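Side-chain contacts in mannose-specific lectin CEA chain 1 (Colocasia esculenta, PDB 5D5G), which binds mannose, agglutinates rabbit erythrocytes and has insecticidal activity against cotton aphids and other hemipteran insects: residues A85-H88 and R92-V95; A76-G81 and F96-F101. All coordinates share one frame; numbering follows the deposited sequence.

Contact 1 is core and contact 2 is surface. Six of the eight touching residues in contact 1 are buried, whereas contact 2 has none buried among its four. Both draw on strand 92-103: its first residues pair with strand 84-88 in contact 1, and its middle, where the strand is broken, meets the 76-81 loop in contact 2. The chemistry follows the place. Residues 85-88 and 92-95 are joined by backbone hydrogen bonds and aliphatic packing, burying 364 Å², while 76-81 and 96-101 share 145 Å² through van der Waals touches around one proline. Segments 85-88 and 96-101 also meet, Val-86 CG2 lying 3.3 Å from CD2 of Phe-96, a residue that does not touch 76-81.

Contact 1 (A85-H88 and R92-V95). With MG (magnesium ion), chain G.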
ATOM      1  N   ALA A  85      -4.370  -2.233   4.329  1.00 15.57           N
ATOM      2  CA  ALA A  85      -3.680  -2.152   5.602  1.00  8.77           C
ATOM      3  C   ALA A  85      -2.245  -2.472   5.251  1.00 14.95           C
ATOM      4  O   ALA A  85      -1.984  -3.450   4.546  1.00 14.20           O
ATOM      5  CB  ALA A  85      -4.219  -3.194   6.553  1.00  8.66           C
ATOM      6  N   VAL A  86      -1.303  -1.660   5.704  1.00 14.35           N
ATOM      7  CA  VAL A  86       0.081  -1.940   5.372  1.00  7.82           C
ATOM      8  C   VAL A  86       0.996  -1.685   6.560  1.00 13.32           C
ATOM      9  O   VAL A  86       0.772  -0.748   7.334  1.00 13.80           O
ATOM     10  CB  VAL A  86       0.514  -1.114   4.190  1.00 13.77           C
ATOM     11  CG1 VAL A  86      -0.156  -1.620   2.928  1.00  9.28           C
ATOM     12  CG2 VAL A  86       0.144   0.315   4.423  0.70 13.88           C
ATOM     13  N   VAL A  87       2.008  -2.543   6.725  1.00 11.37           N
ATOM     14  CA  VAL A  87       2.984  -2.372   7.804  1.00  7.57           C
ATOM     15  C   VAL A  87       4.030  -1.324   7.407  1.00 22.07           C
ATOM     16  O   VAL A  87       4.903  -1.559   6.552  1.00 16.63           O
ATOM     17  CB  VAL A  87       3.696  -3.696   8.185  1.00  9.82           C
ATOM     18  CG1 VAL A  87       4.302  -3.582   9.579  1.00  6.74           C
ATOM     19  CG2 VAL A  87       2.723  -4.858   8.132  0.20  9.25           C
ATOM     20  N   HIS A  88       3.938  -0.160   8.030  1.00 17.91           N
ATOM     21  CA  HIS A  88       4.832   0.923   7.702  1.00 15.56           C
ATOM     22  C   HIS A  88       6.216   0.659   8.246  1.00 18.61           C
ATOM     23  O   HIS A  88       6.359   0.249   9.393  1.00 15.89           O
ATOM     24  CB  HIS A  88       4.325   2.207   8.312  1.00 13.11           C
ATOM     25  CG  HIS A  88       5.090   3.412   7.884  1.00 17.04           C
ATOM     26  ND1 HIS A  88       5.005   3.935   6.610  1.00 20.57           N
ATOM     27  CD2 HIS A  88       5.953   4.202   8.560  1.00 23.96           C
ATOM     28  CE1 HIS A  88       5.779   4.999   6.525  1.00 21.91           C
ATOM     29  NE2 HIS A  88       6.369   5.182   7.695  1.00 27.09           N
ATOM     30  N   ARG A  92       4.289   1.055  12.092  1.00 10.70           N
ATOM     31  CA  ARG A  92       2.863   1.100  12.398  1.00  5.78           C
ATOM     32  C   ARG A  92       2.105   0.253  11.400  1.00  6.96           C
ATOM     33  O   ARG A  92       2.537   0.080  10.264  1.00 11.97           O
ATOM     34  CB  ARG A  92       2.340   2.516  12.294  1.00 14.26           C
ATOM     35  CG  ARG A  92       2.910   3.517  13.269  1.00 19.00           C
ATOM     36  CD  ARG A  92       2.457   4.905  12.822  1.00 29.77           C
ATOM     37  NE  ARG A  92       2.877   5.978  13.722  1.00 38.20           N
ATOM     38  CZ  ARG A  92       3.789   6.899  13.413  1.00 48.78           C
ATOM     39  NH1 ARG A  92       4.385   6.877  12.226  1.00 45.38           N
ATOM     40  NH2 ARG A  92       4.106   7.848  14.289  1.00 47.72           N
ATOM     41  N   LEU A  93       0.967  -0.285  11.816  1.00 14.00           N
ATOM     42  CA  LEU A  93       0.037  -0.815  10.834  1.00 10.99           C
ATOM     43  C   LEU A  93      -0.960   0.302  10.543  1.00 17.74           C
ATOM     44  O   LEU A  93      -1.610   0.803  11.467  1.00 16.75           O
ATOM     45  CB  LEU A  93      -0.676  -2.049  11.350  1.00 11.64           C
ATOM     46  CG  LEU A  93      -1.634  -2.670  10.345  1.00 10.17           C
ATOM     47  CD1 LEU A  93      -0.885  -3.241   9.169  1.00  9.23           C
ATOM     48  CD2 LEU A  93      -2.432  -3.748  11.031  1.00 13.78           C
ATOM     49  N   VAL A  94      -1.055   0.712   9.276  1.00 12.44           N
ATOM     50  CA  VAL A  94      -1.904   1.857   8.887  1.00 15.25           C
ATOM     51  C   VAL A  94      -2.875   1.507   7.761  1.00 17.22           C
ATOM     52  O   VAL A  94      -2.455   1.047   6.702  1.00 18.65           O
ATOM     53  CB  VAL A  94      -1.058   3.053   8.420  1.00 17.76           C
ATOM     54  CG1 VAL A  94      -1.957   4.233   8.080  0.10 17.26           C
ATOM     55  CG2 VAL A  94      -0.049   3.448   9.484  1.00 15.19           C
ATOM     56  N   VAL A  95      -4.171   1.721   7.979  1.00 10.23           N
ATOM     57  CA  VAL A  95      -5.151   1.435   6.937  1.00 13.72           C
ATOM     58  C   VAL A  95      -5.144   2.584   5.937  1.00 16.83           C
ATOM     59  O   VAL A  95      -5.142   3.737   6.346  1.00 17.34           O
ATOM     60  CB  VAL A  95      -6.560   1.277   7.521  0.30 14.44           C
ATOM     61  CG1 VAL A  95      -7.560   0.965   6.419  0.30 11.69           C
ATOM     62  CG2 VAL A  95      -6.572   0.183   8.577  0.10 13.67           C
TER
HETATM   63 MG    MG G 203      -4.387  -4.105   4.245  1.00 14.08          MG
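Leu-93 reaches across to the neighbouring strand, where its CD1 lies 3.5 Å from Val-86 O. The torsions account for this: CG stands opposite the backbone N (chi1 -178°), and the second torsion turns CD1 toward 85-88. The same methyl meets Ala-85 CB at 4.2 Å and Val-87 CG2 at 4.1 Å, the Val-87 and Leu-93 side chains crossing obliquely. The non-hydrogen-bonded pairs Ala-85/Val-95 and Val-87/Leu-93 put these four side chains on one sheet face.

The tight centre is the hydrogen-bonded antiparallel pair Val-86/Val-94. Val-94 N gives a nearly straight bond to Val-86 O (3.0 Å, 171°). The return bond, Val-86 N to Val-94 O, approaches from above the carbonyl plane. On the face of Val-86 and Val-94, Val-86 CG2, held between its own N and carbonyl carbon, sits 3.5 Å from Val-94 O.

The far end is partly open to solvent. His-88 N to Arg-92 O is short (2.6 Å), but the return bond, Arg-92 N to His-88 O, is weak and bent (3.5 Å, 131°), and the two side chains come no closer than their CB atoms, 4.5 Å apart. Arg-92 NE bonds to backbone of the partner chain; the His-88 ring meets an aromatic of that chain edge-to-face.

This hairpin belongs to a bulb-type lectin domain of the beta-prism II fold. Strand 5-7 flanks 84-88; a magnesium ion modelled near Leu-6 O and Ala-85 O is doubtfully placed. Leu-61 of strand 61-64 covers the Ala-85, Leu-93 and Val-95 face, and beyond 92-95 a strand of the other chain continues the sheet.

Contact 2 (A76-G81 and F96-F101); sequences AQSVKG and FGPSVF. With MG (magnesium ion), chain E.
The break in strand 92-103, built on the cis peptide between Gly-97 and Pro-98, meets the loop 76-81 through Val-79, Ser-78 and Gly-81. Pro-98 supplies every touch from its side. Its CG lies 3.5 Å from Val-79 CG2, and the two side chains cross at about a right angle. That methyl occupies the site between its own backbone N and carbonyl carbon (chi1 -45° for CG1), which brings it to the CG-CD edge of the ring; a crystal neighbour also touches Val-79. Gly-81, without a side chain, lets Pro-98 CB come to 4.1 Å from its CA. Ser-78 OG is more distant, 4.2 Å from Pro-98 CD.

In the beta-prism II lectin fold, the loop 76-81 connects strand 70-73 of one sheet to strand 84-88 of another, and here the connecting loop lies against the broken part of strand 92-103. Around it, Tyr-83 packs on both Ser-78 and Pro-98, while Ser-78 and Gly-81 make backbone hydrogen bonds to Tyr-58 and Asp-57. Pro-98 O binds a magnesium ion at 1.9 Å, which a backbone atom of the partner chain also binds, and Phe-96, Ser-99 and Phe-101 pair with a strand of that chain.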
ATOM      1  N   ALA A  76     -13.003   2.361  12.511  1.00 28.77           N
ATOM      2  CA  ALA A  76     -12.773   3.557  11.702  1.00 24.45           C
ATOM      3  C   ALA A  76     -13.252   3.189  10.306  1.00 26.92           C
ATOM      4  O   ALA A  76     -13.004   2.074   9.835  1.00 19.94           O
ATOM      5  CB  ALA A  76     -11.310   3.930  11.688  1.00 29.55           C
ATOM      6  N   GLN A  77     -13.972   4.098   9.656  1.00 21.07           N
ATOM      7  CA  GLN A  77     -14.714   3.734   8.455  1.00 19.86           C
ATOM      8  C   GLN A  77     -14.689   4.857   7.431  1.00 21.72           C
ATOM      9  O   GLN A  77     -14.450   6.017   7.771  1.00 17.66           O
ATOM     10  CB  GLN A  77     -16.178   3.438   8.806  0.20 20.47           C
ATOM     11  CG  GLN A  77     -16.393   2.432   9.931  0.10 21.00           C
ATOM     12  CD  GLN A  77     -17.752   2.577  10.588  0.10 21.06           C
ATOM     13  OE1 GLN A  77     -18.706   3.052   9.973  0.50 26.29           O
ATOM     14  NE2 GLN A  77     -17.843   2.176  11.851  0.20 18.80           N
ATOM     15  N   SER A  78     -14.955   4.507   6.177  1.00 18.89           N
ATOM     16  CA  SER A  78     -15.087   5.505   5.124  1.00 27.43           C
ATOM     17  C   SER A  78     -15.989   4.983   4.020  1.00 20.25           C
ATOM     18  O   SER A  78     -16.810   4.095   4.240  1.00 31.14           O
ATOM     19  CB  SER A  78     -13.721   5.888   4.557  0.50 20.04           C
ATOM     20  OG  SER A  78     -13.871   6.807   3.494  0.50 22.04           O
ATOM     21  N   VAL A  79     -15.830   5.524   2.823  1.00 19.71           N
ATOM     22  CA  VAL A  79     -16.689   5.139   1.726  1.00 17.90           C
ATOM     23  C   VAL A  79     -16.383   3.729   1.249  1.00 19.55           C
ATOM     24  O   VAL A  79     -15.369   3.148   1.611  1.00 17.52           O
ATOM     25  CB  VAL A  79     -16.538   6.111   0.559  1.00 17.55           C
ATOM     26  CG1 VAL A  79     -16.553   7.546   1.076  1.00 20.58           C
ATOM     27  CG2 VAL A  79     -15.253   5.833  -0.187  1.00 18.55           C
ATOM     28  N   LYS A  80     -17.275   3.177   0.439  1.00 19.10           N
ATOM     29  CA  LYS A  80     -17.093   1.850  -0.134  1.00 16.76           C
ATOM     30  C   LYS A  80     -15.972   1.845  -1.166  1.00 17.62           C
ATOM     31  O   LYS A  80     -16.076   2.491  -2.198  1.00 15.89           O
ATOM     32  CB  LYS A  80     -18.393   1.416  -0.816  1.00 13.64           C
ATOM     33  CG  LYS A  80     -18.494  -0.061  -1.161  1.00 19.99           C
ATOM     34  CD  LYS A  80     -19.318  -0.264  -2.432  1.00 10.46           C
ATOM     35  CE  LYS A  80     -19.850  -1.688  -2.533  1.00 24.82           C
ATOM     36  NZ  LYS A  80     -18.731  -2.684  -2.453  1.00 24.62           N
ATOM     37  N   GLY A  81     -14.902   1.104  -0.916  1.00 14.87           N
ATOM     38  CA  GLY A  81     -13.875   0.996  -1.930  1.00 15.24           C
ATOM     39  C   GLY A  81     -12.875  -0.086  -1.634  1.00 16.40           C
ATOM     40  O   GLY A  81     -13.039  -0.827  -0.671  1.00 20.68           O
ATOM     41  N   PHE A  96      -5.131   2.279   4.641  1.00 12.68           N
ATOM     42  CA  PHE A  96      -5.071   3.323   3.613  1.00 18.57           C
ATOM     43  C   PHE A  96      -6.215   3.245   2.621  1.00 15.27           C
ATOM     44  O   PHE A  96      -6.431   2.199   2.009  1.00 14.62           O
ATOM     45  CB  PHE A  96      -3.757   3.244   2.814  1.00 18.72           C
ATOM     46  CG  PHE A  96      -2.592   3.865   3.508  1.00 17.60           C
ATOM     47  CD1 PHE A  96      -2.401   5.230   3.472  1.00 13.20           C
ATOM     48  CD2 PHE A  96      -1.695   3.080   4.217  1.00 21.01           C
ATOM     49  CE1 PHE A  96      -1.340   5.805   4.131  1.00 15.33           C
ATOM     50  CE2 PHE A  96      -0.622   3.644   4.881  1.00 14.68           C
ATOM     51  CZ  PHE A  96      -0.446   5.011   4.836  1.00 28.91           C
ATOM     52  N   GLY A  97      -6.927   4.351   2.412  1.00 18.26           N
ATOM     53  CA  GLY A  97      -7.865   4.388   1.301  1.00 13.01           C
ATOM     54  C   GLY A  97      -9.117   5.248   1.373  1.00  6.80           C
ATOM     55  O   GLY A  97      -9.282   6.071   2.274  1.00 10.17           O
ATOM     56  N   PRO A  98     -10.019   5.044   0.417  1.00  4.02           N
ATOM     57  CA  PRO A  98      -9.916   4.082  -0.689  1.00 10.22           C
ATOM     58  C   PRO A  98      -8.968   4.505  -1.812  1.00  7.36           C
ATOM     59  O   PRO A  98      -8.340   5.554  -1.760  1.00 12.72           O
ATOM     60  CB  PRO A  98     -11.323   4.072  -1.257  1.00  8.07           C
ATOM     61  CG  PRO A  98     -11.824   5.419  -0.960  1.00  7.36           C
ATOM     62  CD  PRO A  98     -11.310   5.737   0.408  1.00  7.74           C
ATOM     63  N   SER A  99      -8.903   3.678  -2.843  1.00  8.07           N
ATOM     64  CA  SER A  99      -8.030   3.942  -3.962  1.00 10.10           C
ATOM     65  C   SER A  99      -8.434   5.225  -4.662  1.00 18.84           C
ATOM     66  O   SER A  99      -9.616   5.447  -4.922  1.00 16.33           O
ATOM     67  CB  SER A  99      -8.085   2.785  -4.942  1.00 10.84           C
ATOM     68  OG  SER A  99      -9.363   2.190  -4.926  1.00 11.12           O
ATOM     69  N   VAL A 100      -7.450   6.071  -4.956  1.00 24.36           N
ATOM     70  CA  VAL A 100      -7.687   7.286  -5.725  1.00 11.32           C
ATOM     71  C   VAL A 100      -7.255   7.055  -7.167  1.00 18.88           C
ATOM     72  O   VAL A 100      -7.867   7.580  -8.087  1.00 22.67           O
ATOM     73  CB  VAL A 100      -6.930   8.497  -5.144  1.00 11.39           C
ATOM     74  CG1 VAL A 100      -7.297   9.753  -5.902  0.10 14.11           C
ATOM     75  CG2 VAL A 100      -7.264   8.696  -3.687  1.00  7.41           C
ATOM     76  N   PHE A 101      -6.215   6.253  -7.378  1.00 12.05           N
ATOM     77  CA  PHE A 101      -5.693   6.054  -8.728  1.00 13.18           C
ATOM     78  C   PHE A 101      -5.259   4.607  -8.947  1.00 15.02           C
ATOM     79  O   PHE A 101      -4.742   3.983  -8.025  1.00 13.19           O
ATOM     80  CB  PHE A 101      -4.519   7.009  -8.943  1.00 14.21           C
ATOM     81  CG  PHE A 101      -3.822   6.846 -10.262  1.00 16.96           C
ATOM     82  CD1 PHE A 101      -4.534   6.831 -11.449  1.00 17.99           C
ATOM     83  CD2 PHE A 101      -2.443   6.750 -10.315  1.00 14.60           C
ATOM     84  CE1 PHE A 101      -3.887   6.693 -12.662  1.00 10.35           C
ATOM     85  CE2 PHE A 101      -1.791   6.604 -11.523  1.00 15.01           C
ATOM     86  CZ  PHE A 101      -2.518   6.583 -12.699  1.00 16.97           C
TER
HETATM   87 MG    MG E 201      -7.521   6.269  -0.214  1.00  9.28          MG